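Local coordinates for TetR family transcriptional regulator (Clostridium perfringens, PDB 6AZH), which probably acts as a dimeric, DNA-binding transcriptional regulator of the TetR family, with a putative role in controlling fatty acid metabolism, at residues K85-Q90 / N184-I189; I53-I58 / E112-E117; K9-A14 / D30-K35. All coordinates share one frame; numbering follows the deposited sequence.

Contact 1. Residues K85-Q90 / N184-I189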
loop_
_atom_site.group_PDB
_atom_site.type_symbol
_atom_site.label_atom_id
_atom_site.label_comp_id
_atom_site.label_asym_id
_atom_site.label_seq_id
_atom_site.Cartn_x
_atom_site.Cartn_y
_atom_site.Cartn_z
ATOM N N LYS A 85 -16.692 -5.326 -12.966
ATOM C CA LYS A 85 -16.240 -4.214 -13.801
ATOM C C LYS A 85 -15.350 -3.254 -13.015
ATOM O O LYS A 85 -14.461 -2.625 -13.598
ATOM C CB LYS A 85 -17.439 -3.477 -14.406
ATOM C CG LYS A 85 -18.117 -4.273 -15.550
ATOM C CD LYS A 85 -19.441 -3.675 -16.043
ATOM C CE LYS A 85 -19.869 -4.355 -17.351
ATOM N NZ LYS A 85 -21.187 -3.864 -17.847
ATOM N N LEU A 86 -15.567 -3.143 -11.702
ATOM C CA LEU A 86 -14.711 -2.309 -10.859
ATOM C C LEU A 86 -13.273 -2.821 -10.853
ATOM O O LEU A 86 -12.324 -2.042 -11.022
ATOM C CB LEU A 86 -15.286 -2.266 -9.438
ATOM C CG LEU A 86 -14.331 -1.704 -8.371
ATOM C CD1 LEU A 86 -14.206 -0.225 -8.567
ATOM C CD2 LEU A 86 -14.855 -2.010 -6.961
ATOM N N PHE A 87 -13.092 -4.138 -10.677
ATOM C CA PHE A 87 -11.743 -4.689 -10.619
ATOM C C PHE A 87 -11.013 -4.459 -11.931
ATOM O O PHE A 87 -9.841 -4.062 -11.940
ATOM C CB PHE A 87 -11.785 -6.186 -10.293
ATOM C CG PHE A 87 -12.504 -6.510 -9.031
ATOM C CD1 PHE A 87 -12.513 -5.622 -7.969
ATOM C CD2 PHE A 87 -13.202 -7.705 -8.910
ATOM C CE1 PHE A 87 -13.199 -5.921 -6.804
ATOM C CE2 PHE A 87 -13.883 -8.015 -7.742
ATOM C CZ PHE A 87 -13.877 -7.125 -6.690
ATOM N N LYS A 88 -11.708 -4.662 -13.051
ATOM C CA LYS A 88 -11.100 -4.459 -14.356
ATOM C C LYS A 88 -10.719 -2.998 -14.557
ATOM O O LYS A 88 -9.589 -2.692 -14.953
ATOM C CB LYS A 88 -12.060 -4.919 -15.451
ATOM C CG LYS A 88 -11.603 -4.589 -16.849
ATOM C CD LYS A 88 -12.686 -4.991 -17.852
ATOM C CE LYS A 88 -12.098 -5.263 -19.220
ATOM N NZ LYS A 88 -11.373 -4.084 -19.759
HETATM N N MSE A 89 -11.646 -2.083 -14.268
HETATM C CA MSE A 89 -11.400 -0.648 -14.412
HETATM C C MSE A 89 -10.194 -0.196 -13.563
HETATM O O MSE A 89 -9.335 0.544 -14.056
HETATM C CB MSE A 89 -12.659 0.144 -14.025
HETATM C CG MSE A 89 -12.540 1.678 -14.102
HETATM SE SE MSE A 89 -11.680 2.477 -12.505
HETATM C CE MSE A 89 -13.222 2.505 -11.302
ATOM N N GLN A 90 -10.129 -0.647 -12.303
ATOM C CA GLN A 90 -9.098 -0.141 -11.388
ATOM C C GLN A 90 -7.712 -0.605 -11.800
ATOM O O GLN A 90 -6.751 0.172 -11.752
ATOM C CB GLN A 90 -9.371 -0.591 -9.949
ATOM C CG GLN A 90 -10.542 0.077 -9.284
ATOM C CD GLN A 90 -10.587 -0.162 -7.778
ATOM O OE1 GLN A 90 -11.060 0.687 -7.030
ATOM N NE2 GLN A 90 -10.091 -1.313 -7.334
ATOM N N ASN A 184 -9.884 -14.558 -6.823
ATOM C CA ASN A 184 -9.444 -14.605 -5.432
ATOM C C ASN A 184 -10.408 -13.854 -4.522
ATOM O O ASN A 184 -10.779 -14.348 -3.453
ATOM C CB ASN A 184 -8.039 -14.023 -5.299
ATOM C CG ASN A 184 -6.977 -14.883 -5.958
ATOM O OD1 ASN A 184 -7.240 -16.012 -6.386
ATOM N ND2 ASN A 184 -5.762 -14.345 -6.048
ATOM N N ILE A 185 -10.847 -12.666 -4.943
ATOM C CA ILE A 185 -11.708 -11.843 -4.096
ATOM C C ILE A 185 -13.116 -12.424 -4.019
ATOM O O ILE A 185 -13.712 -12.509 -2.937
ATOM C CB ILE A 185 -11.741 -10.392 -4.610
ATOM C CG1 ILE A 185 -10.406 -9.695 -4.380
ATOM C CG2 ILE A 185 -12.856 -9.626 -3.913
ATOM C CD1 ILE A 185 -10.405 -8.242 -4.826
ATOM N N LEU A 186 -13.691 -12.797 -5.167
ATOM C CA LEU A 186 -15.085 -13.239 -5.151
ATOM C C LEU A 186 -15.225 -14.664 -4.608
ATOM O O LEU A 186 -16.090 -14.933 -3.764
ATOM C CB LEU A 186 -15.686 -13.128 -6.566
ATOM C CG LEU A 186 -15.789 -11.694 -7.112
ATOM C CD1 LEU A 186 -16.451 -11.666 -8.499
ATOM C CD2 LEU A 186 -16.561 -10.834 -6.150
ATOM N N ASP A 187 -14.382 -15.587 -5.074
ATOM C CA ASP A 187 -14.512 -17.005 -4.723
ATOM C C ASP A 187 -13.636 -17.429 -3.549
ATOM O O ASP A 187 -13.809 -18.537 -3.038
ATOM C CB ASP A 187 -14.164 -17.885 -5.931
ATOM C CG ASP A 187 -15.111 -17.673 -7.101
ATOM O OD1 ASP A 187 -16.330 -17.732 -6.880
ATOM O OD2 ASP A 187 -14.633 -17.423 -8.230
ATOM N N GLY A 188 -12.702 -16.599 -3.116
ATOM C CA GLY A 188 -11.768 -17.035 -2.098
ATOM C C GLY A 188 -10.732 -17.957 -2.700
ATOM O O GLY A 188 -10.692 -18.191 -3.905
ATOM N N ILE A 189 -9.863 -18.489 -1.837
ATOM C CA ILE A 189 -8.807 -19.385 -2.290
ATOM C C ILE A 189 -9.034 -20.835 -1.893
ATOM O O ILE A 189 -8.344 -21.716 -2.427
ATOM C CB ILE A 189 -7.419 -18.919 -1.796
ATOM C CG1 ILE A 189 -7.381 -18.880 -0.271
ATOM C CG2 ILE A 189 -7.091 -17.559 -2.422
ATOM C CD1 ILE A 189 -5.986 -18.534 0.279
#

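Contact 2. Residues I53-I58 / E112-E117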
loop_
_atom_site.group_PDB
_atom_site.type_symbol
_atom_site.label_atom_id
_atom_site.label_comp_id
_atom_site.label_asym_id
_atom_site.label_seq_id
_atom_site.Cartn_x
_atom_site.Cartn_y
_atom_site.Cartn_z
ATOM N N ILE A 53 1.632 22.494 -5.899
ATOM C CA ILE A 53 1.728 21.638 -7.079
ATOM C C ILE A 53 1.221 20.243 -6.745
ATOM O O ILE A 53 0.411 19.662 -7.477
ATOM C CB ILE A 53 3.162 21.581 -7.623
ATOM C CG1 ILE A 53 3.625 22.966 -8.115
ATOM C CG2 ILE A 53 3.228 20.571 -8.778
ATOM C CD1 ILE A 53 5.117 23.032 -8.417
ATOM N N PHE A 54 1.693 19.697 -5.621
ATOM C CA PHE A 54 1.267 18.366 -5.192
ATOM C C PHE A 54 -0.250 18.249 -5.117
ATOM O O PHE A 54 -0.834 17.299 -5.650
ATOM C CB PHE A 54 1.886 18.042 -3.831
ATOM C CG PHE A 54 1.553 16.659 -3.343
ATOM C CD1 PHE A 54 0.432 16.433 -2.557
ATOM C CD2 PHE A 54 2.355 15.583 -3.697
ATOM C CE1 PHE A 54 0.125 15.155 -2.130
ATOM C CE2 PHE A 54 2.041 14.293 -3.265
ATOM C CZ PHE A 54 0.932 14.093 -2.483
ATOM N N ASN A 55 -0.909 19.196 -4.430
ATOM C CA ASN A 55 -2.351 19.086 -4.217
ATOM C C ASN A 55 -3.115 19.195 -5.529
ATOM O O ASN A 55 -4.105 18.479 -5.745
ATOM C CB ASN A 55 -2.809 20.158 -3.229
ATOM C CG ASN A 55 -2.360 19.869 -1.816
ATOM O OD1 ASN A 55 -2.037 18.726 -1.473
ATOM N ND2 ASN A 55 -2.338 20.904 -0.981
ATOM N N PHE A 56 -2.669 20.095 -6.408
ATOM C CA PHE A 56 -3.253 20.211 -7.741
ATOM C C PHE A 56 -3.140 18.895 -8.506
ATOM O O PHE A 56 -4.122 18.422 -9.100
ATOM C CB PHE A 56 -2.550 21.360 -8.480
ATOM C CG PHE A 56 -2.672 21.292 -9.964
ATOM C CD1 PHE A 56 -3.783 21.810 -10.601
ATOM C CD2 PHE A 56 -1.655 20.744 -10.727
ATOM C CE1 PHE A 56 -3.897 21.749 -11.973
ATOM C CE2 PHE A 56 -1.765 20.686 -12.101
ATOM C CZ PHE A 56 -2.884 21.187 -12.716
ATOM N N VAL A 57 -1.958 18.261 -8.464
ATOM C CA VAL A 57 -1.757 16.988 -9.158
ATOM C C VAL A 57 -2.690 15.914 -8.589
ATOM O O VAL A 57 -3.341 15.171 -9.339
ATOM C CB VAL A 57 -0.281 16.544 -9.082
ATOM C CG1 VAL A 57 -0.112 15.147 -9.666
ATOM C CG2 VAL A 57 0.653 17.549 -9.816
ATOM N N ILE A 58 -2.772 15.820 -7.254
ATOM C CA ILE A 58 -3.670 14.832 -6.640
ATOM C C ILE A 58 -5.100 15.069 -7.096
ATOM O O ILE A 58 -5.809 14.137 -7.493
ATOM C CB ILE A 58 -3.585 14.883 -5.102
ATOM C CG1 ILE A 58 -2.216 14.417 -4.587
ATOM C CG2 ILE A 58 -4.764 14.094 -4.470
ATOM C CD1 ILE A 58 -1.846 12.988 -4.942
ATOM N N GLU A 112 1.228 14.960 8.047
ATOM C CA GLU A 112 1.094 16.318 7.536
ATOM C C GLU A 112 -0.346 16.560 7.112
ATOM O O GLU A 112 -1.053 15.642 6.693
ATOM C CB GLU A 112 2.027 16.557 6.346
ATOM C CG GLU A 112 3.506 16.395 6.649
ATOM C CD GLU A 112 4.005 17.437 7.612
ATOM O OE1 GLU A 112 4.634 17.054 8.622
ATOM O OE2 GLU A 112 3.758 18.639 7.365
ATOM N N THR A 113 -0.785 17.816 7.238
ATOM C CA THR A 113 -2.124 18.188 6.777
ATOM C C THR A 113 -2.336 17.779 5.322
ATOM O O THR A 113 -3.419 17.315 4.942
ATOM C CB THR A 113 -2.327 19.701 6.948
ATOM O OG1 THR A 113 -2.186 20.046 8.331
ATOM C CG2 THR A 113 -3.711 20.122 6.474
ATOM N N ARG A 114 -1.295 17.923 4.504
ATOM C CA ARG A 114 -1.331 17.481 3.115
ATOM C C ARG A 114 -1.749 16.018 3.007
ATOM O O ARG A 114 -2.464 15.632 2.077
ATOM C CB ARG A 114 0.051 17.702 2.497
ATOM C CG ARG A 114 0.283 17.175 1.105
ATOM C CD ARG A 114 1.783 17.338 0.753
ATOM N NE ARG A 114 2.646 16.431 1.510
ATOM C CZ ARG A 114 3.440 16.796 2.522
ATOM N NH1 ARG A 114 3.492 18.063 2.929
ATOM N NH2 ARG A 114 4.186 15.892 3.133
ATOM N N GLN A 115 -1.316 15.193 3.956
ATOM C CA GLN A 115 -1.588 13.767 3.858
ATOM C C GLN A 115 -2.948 13.402 4.433
ATOM O O GLN A 115 -3.593 12.481 3.924
ATOM C CB GLN A 115 -0.471 12.986 4.542
ATOM C CG GLN A 115 0.924 13.420 4.074
ATOM C CD GLN A 115 2.040 12.776 4.868
ATOM O OE1 GLN A 115 2.438 13.273 5.923
ATOM N NE2 GLN A 115 2.542 11.654 4.371
ATOM N N ASP A 116 -3.403 14.104 5.476
ATOM C CA ASP A 116 -4.801 13.984 5.885
ATOM C C ASP A 116 -5.726 14.292 4.716
ATOM O O ASP A 116 -6.695 13.566 4.461
ATOM C CB ASP A 116 -5.105 14.935 7.043
ATOM C CG ASP A 116 -4.524 14.473 8.362
ATOM O OD1 ASP A 116 -4.494 13.253 8.617
ATOM O OD2 ASP A 116 -4.108 15.346 9.158
ATOM N N GLU A 117 -5.436 15.384 3.997
ATOM C CA GLU A 117 -6.266 15.799 2.874
ATOM C C GLU A 117 -6.235 14.771 1.752
ATOM O O GLU A 117 -7.277 14.465 1.157
ATOM C CB GLU A 117 -5.809 17.170 2.371
ATOM C CG GLU A 117 -6.212 18.304 3.307
ATOM C CD GLU A 117 -5.351 19.560 3.158
ATOM O OE1 GLU A 117 -4.496 19.621 2.240
ATOM O OE2 GLU A 117 -5.541 20.494 3.966
HETATM O O HOH W 1 -3.008 16.290 -0.669
HETATM O O HOH W 2 -2.216 20.802 2.002
#

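Contact 3. Residues K9-A14 / D30-K35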
loop_
_atom_site.group_PDB
_atom_site.type_symbol
_atom_site.label_atom_id
_atom_site.label_comp_id
_atom_site.label_asym_id
_atom_site.label_seq_id
_atom_site.Cartn_x
_atom_site.Cartn_y
_atom_site.Cartn_z
ATOM N N LYS A 9 -0.495 21.449 -17.767
ATOM C CA LYS A 9 -0.311 20.061 -18.193
ATOM C C LYS A 9 1.148 19.634 -18.096
ATOM O O LYS A 9 1.443 18.512 -17.667
ATOM C CB LYS A 9 -0.818 19.847 -19.623
ATOM C CG LYS A 9 -0.584 18.409 -20.140
ATOM C CD LYS A 9 -1.553 18.052 -21.269
ATOM C CE LYS A 9 -1.611 16.544 -21.518
ATOM N NZ LYS A 9 -0.356 16.034 -22.134
ATOM N N ALA A 10 2.080 20.510 -18.491
ATOM C CA ALA A 10 3.491 20.157 -18.429
ATOM C C ALA A 10 3.942 19.970 -16.986
ATOM O O ALA A 10 4.664 19.017 -16.676
ATOM C CB ALA A 10 4.341 21.241 -19.120
ATOM N N ILE A 11 3.526 20.879 -16.100
ATOM C CA ILE A 11 3.843 20.769 -14.677
ATOM C C ILE A 11 3.210 19.515 -14.108
ATOM O O ILE A 11 3.849 18.752 -13.374
ATOM C CB ILE A 11 3.362 22.029 -13.932
ATOM C CG1 ILE A 11 4.247 23.230 -14.305
ATOM C CG2 ILE A 11 3.358 21.825 -12.403
ATOM C CD1 ILE A 11 3.640 24.550 -13.958
ATOM N N PHE A 12 1.945 19.281 -14.446
ATOM C CA PHE A 12 1.243 18.082 -13.982
ATOM C C PHE A 12 2.019 16.819 -14.326
ATOM O O PHE A 12 2.334 16.004 -13.445
ATOM C CB PHE A 12 -0.156 18.047 -14.598
ATOM C CG PHE A 12 -0.949 16.796 -14.271
ATOM C CD1 PHE A 12 -1.598 16.671 -13.055
ATOM C CD2 PHE A 12 -1.059 15.766 -15.194
ATOM C CE1 PHE A 12 -2.338 15.532 -12.753
ATOM C CE2 PHE A 12 -1.800 14.610 -14.901
ATOM C CZ PHE A 12 -2.446 14.501 -13.681
ATOM N N GLU A 13 2.346 16.637 -15.609
ATOM C CA GLU A 13 3.020 15.410 -16.016
ATOM C C GLU A 13 4.427 15.320 -15.440
ATOM O O GLU A 13 4.851 14.246 -14.999
ATOM C CB GLU A 13 3.042 15.303 -17.538
ATOM C CG GLU A 13 1.729 14.756 -18.088
ATOM C CD GLU A 13 1.664 14.723 -19.600
ATOM O OE1 GLU A 13 2.723 14.848 -20.257
ATOM O OE2 GLU A 13 0.543 14.575 -20.134
ATOM N N ALA A 14 5.176 16.426 -15.430
ATOM C CA ALA A 14 6.510 16.371 -14.849
ATOM C C ALA A 14 6.455 16.147 -13.347
ATOM O O ALA A 14 7.286 15.411 -12.795
ATOM C CB ALA A 14 7.294 17.657 -15.166
ATOM N N ASP A 30 12.246 23.597 -8.271
ATOM C CA ASP A 30 13.341 23.741 -9.233
ATOM C C ASP A 30 13.369 22.582 -10.223
ATOM O O ASP A 30 13.489 22.781 -11.438
ATOM C CB ASP A 30 14.691 23.812 -8.509
ATOM C CG ASP A 30 14.833 25.027 -7.620
ATOM O OD1 ASP A 30 14.235 26.086 -7.916
ATOM O OD2 ASP A 30 15.567 24.906 -6.620
ATOM N N GLU A 31 13.266 21.354 -9.711
ATOM C CA GLU A 31 13.333 20.184 -10.572
ATOM C C GLU A 31 12.073 20.049 -11.422
ATOM O O GLU A 31 12.154 19.692 -12.603
ATOM C CB GLU A 31 13.565 18.927 -9.721
ATOM C CG GLU A 31 13.572 17.607 -10.493
ATOM C CD GLU A 31 14.796 17.409 -11.386
ATOM O OE1 GLU A 31 15.670 18.306 -11.451
ATOM O OE2 GLU A 31 14.886 16.334 -12.021
ATOM N N ILE A 32 10.904 20.354 -10.847
ATOM C CA ILE A 32 9.657 20.244 -11.602
ATOM C C ILE A 32 9.637 21.238 -12.761
ATOM O O ILE A 32 9.212 20.906 -13.873
ATOM C CB ILE A 32 8.441 20.429 -10.670
ATOM C CG1 ILE A 32 8.348 19.243 -9.695
ATOM C CG2 ILE A 32 7.148 20.562 -11.489
ATOM C CD1 ILE A 32 7.411 19.453 -8.516
ATOM N N ALA A 33 10.107 22.467 -12.530
ATOM C CA ALA A 33 10.157 23.451 -13.613
ATOM C C ALA A 33 11.071 22.972 -14.729
ATOM O O ALA A 33 10.725 23.049 -15.913
ATOM C CB ALA A 33 10.641 24.811 -13.084
ATOM N N SER A 34 12.250 22.473 -14.356
ATOM C CA SER A 34 13.210 21.983 -15.335
ATOM C C SER A 34 12.625 20.832 -16.135
ATOM O O SER A 34 12.653 20.840 -17.371
ATOM C CB SER A 34 14.491 21.555 -14.620
ATOM O OG SER A 34 15.373 20.907 -15.508
ATOM N N LYS A 35 12.051 19.846 -15.439
ATOM C CA LYS A 35 11.517 18.678 -16.129
ATOM C C LYS A 35 10.307 19.037 -16.976
ATOM O O LYS A 35 10.083 18.423 -18.030
ATOM C CB LYS A 35 11.162 17.584 -15.118
ATOM C CG LYS A 35 12.370 16.845 -14.538
ATOM C CD LYS A 35 12.965 15.869 -15.551
ATOM C CE LYS A 35 14.061 15.004 -14.923
ATOM N NZ LYS A 35 15.347 15.739 -14.773
#

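Contact 1. Residues K85-Q90 / N184-I189
Phe87 reaches out from helix 79-96 and meets two aliphatic side chains near the end of helix 174-187. Ile185 comes from the opposite direction and touches the ring with both of its branches: CG2 lies 3.9 Å from Phe87 CZ, while CD1 sits over one face, 4.0 Å above the plane and shifted toward the rim. Leu186 works at the ring edge instead, its branch point CG 4.2 Å from Phe87 CE2 and close to the ring plane. The far end of the ring, CE1, CZ and CE2, therefore does all the touching. With chi1 of Ile185 at -70°, CG1 stands beside the backbone N and CG2 anti to it; the extended CG1-CD1 arm reaches over the ring while CG2 meets CZ. The backbones stay well apart, Phe87 CA and Ile185 CA being 9.7 Å from each other, and the contact is purely apolar. The helix ends at Asp187, and Gly188, with positive phi, leaves it. Asp187 forms a salt bridge with Lys192 of the second subunit, and Ile185 packs on Ile189 of that subunit. Leu154 of helix 147-165 touches both Phe87 and Ile185, so three helices of the C-terminal domain, which in TetR regulators usually binds ligand and dimerises, converge beside the subunit interface.

Contact 2. Residues I53-I58 / E112-E117
Phe54 packs against the aliphatic part of Arg114, its CD1 3.7 Å from Arg114 CD, with CG of the arginine equally near. Ring and guanidinium planes stand 84° apart, and the contact belongs to the methylenes. The arginine's polar end is taken up by others: Glu51 forms a salt bridge with NH1, Gln107 accepts from NE, and Tyr24 makes a cation-pi contact. Chi3 (70°) bends the chain, turning NE and the guanidinium off the extended course of the methylenes. Next in sequence, Asn55 crosses the arginine at about a right angle, its OD1 resting 3.8 Å from Arg114 CG and lying at the edge of the Phe54 ring, in plane. Two waters link the amide to the other helix. One donates to Arg114 O and, at 2.7 Å, to Asn55 OD1. The other accepts from Asn55 ND2 and donates to Glu117 OE1 at 2.6 Å. Both ends of the amide are thus engaged, which favours one orientation. The local axes run nearly parallel, 6° apart at 11.3 Å, with both waters between them. Phe19 and Tyr24 of helix 6-26 meet Phe54 edge-to-face and Met103 of helix 98-106 also packs on it, placing this contact where the DNA-binding and C-terminal domains join.

Contact 3. Residues K9-A14 / D30-K35
Ile11 and Ile32 share one side-chain shape: in each, CG1 stands beside the backbone N (chi1 near -70° in both) and CG2 is anti to that N, which, at this crossing, leaves the CG2 methyls facing each other. Ile11 CG2 lies 4.1 Å from Ile32 CG2, and the two side chains cross at about a right angle. They belong to the first two helices of the TetR-type DNA-binding domain, in which helix 29-36 and helix 40-46 correspond to the helix-turn-helix and helix 6-26 packs across the first of these. The short segments cross at 117°, with a closest axis approach of 8.7 Å. The small Ala14 sits where the helices come close, its methyl pointing toward the other helix, where CB is 3.8 Å from Lys35 C, 3.9 Å from Lys35 CB and 4.0 Å from Ile32 O. The alanine methyl thus rests on backbone as well as side chain. Only the base of Lys35 takes part; bends at chi2 and chi4 carry the chain back over its own helix. Ile32 is further enclosed by Ala15, Val18 and Phe19 of helix 6-26, and Ile11 by Ile53 of helix 50-74 and Leu43 of helix 40-46, so the isoleucine pair is part of the hydrophobic core of the domain. Each helix also carries a salt bridge along its own surface. Lys9 NZ lies 2.6 Å from Glu13 OE2, four residues on, and the amine comes from above the carboxylate plane. The matching i to i+4 pair on helix 29-36 joins Glu31 and Lys35, whose NZ likewise approaches from above the carboxylate plane, 2.9 Å from Glu31 OE2.

Overall arrangement
Contacts 2 and 3 adjoin, their centres about 17 Å apart. Helix 50-74 links them: Ile53 CG2 packs 3.8 Å from Ile11 CG2, and Val57 O lies 3.6 Å from Phe12 CE1, so one helix faces the DNA-binding core and, by another side, helix 113-138. Contact 1 stands apart, its centre about 29 Å from that of contact 2 and about 36 Å from that of contact 3, across the centre of the chain and next to the second subunit. Helix 50-74 leads on to helix 79-96. In TetR regulators, ligand binding in the C-terminal domain typically changes the spacing or orientation of the DNA-binding domains; by inference from the family, contact 2 lies at the junction such a signal would probably cross.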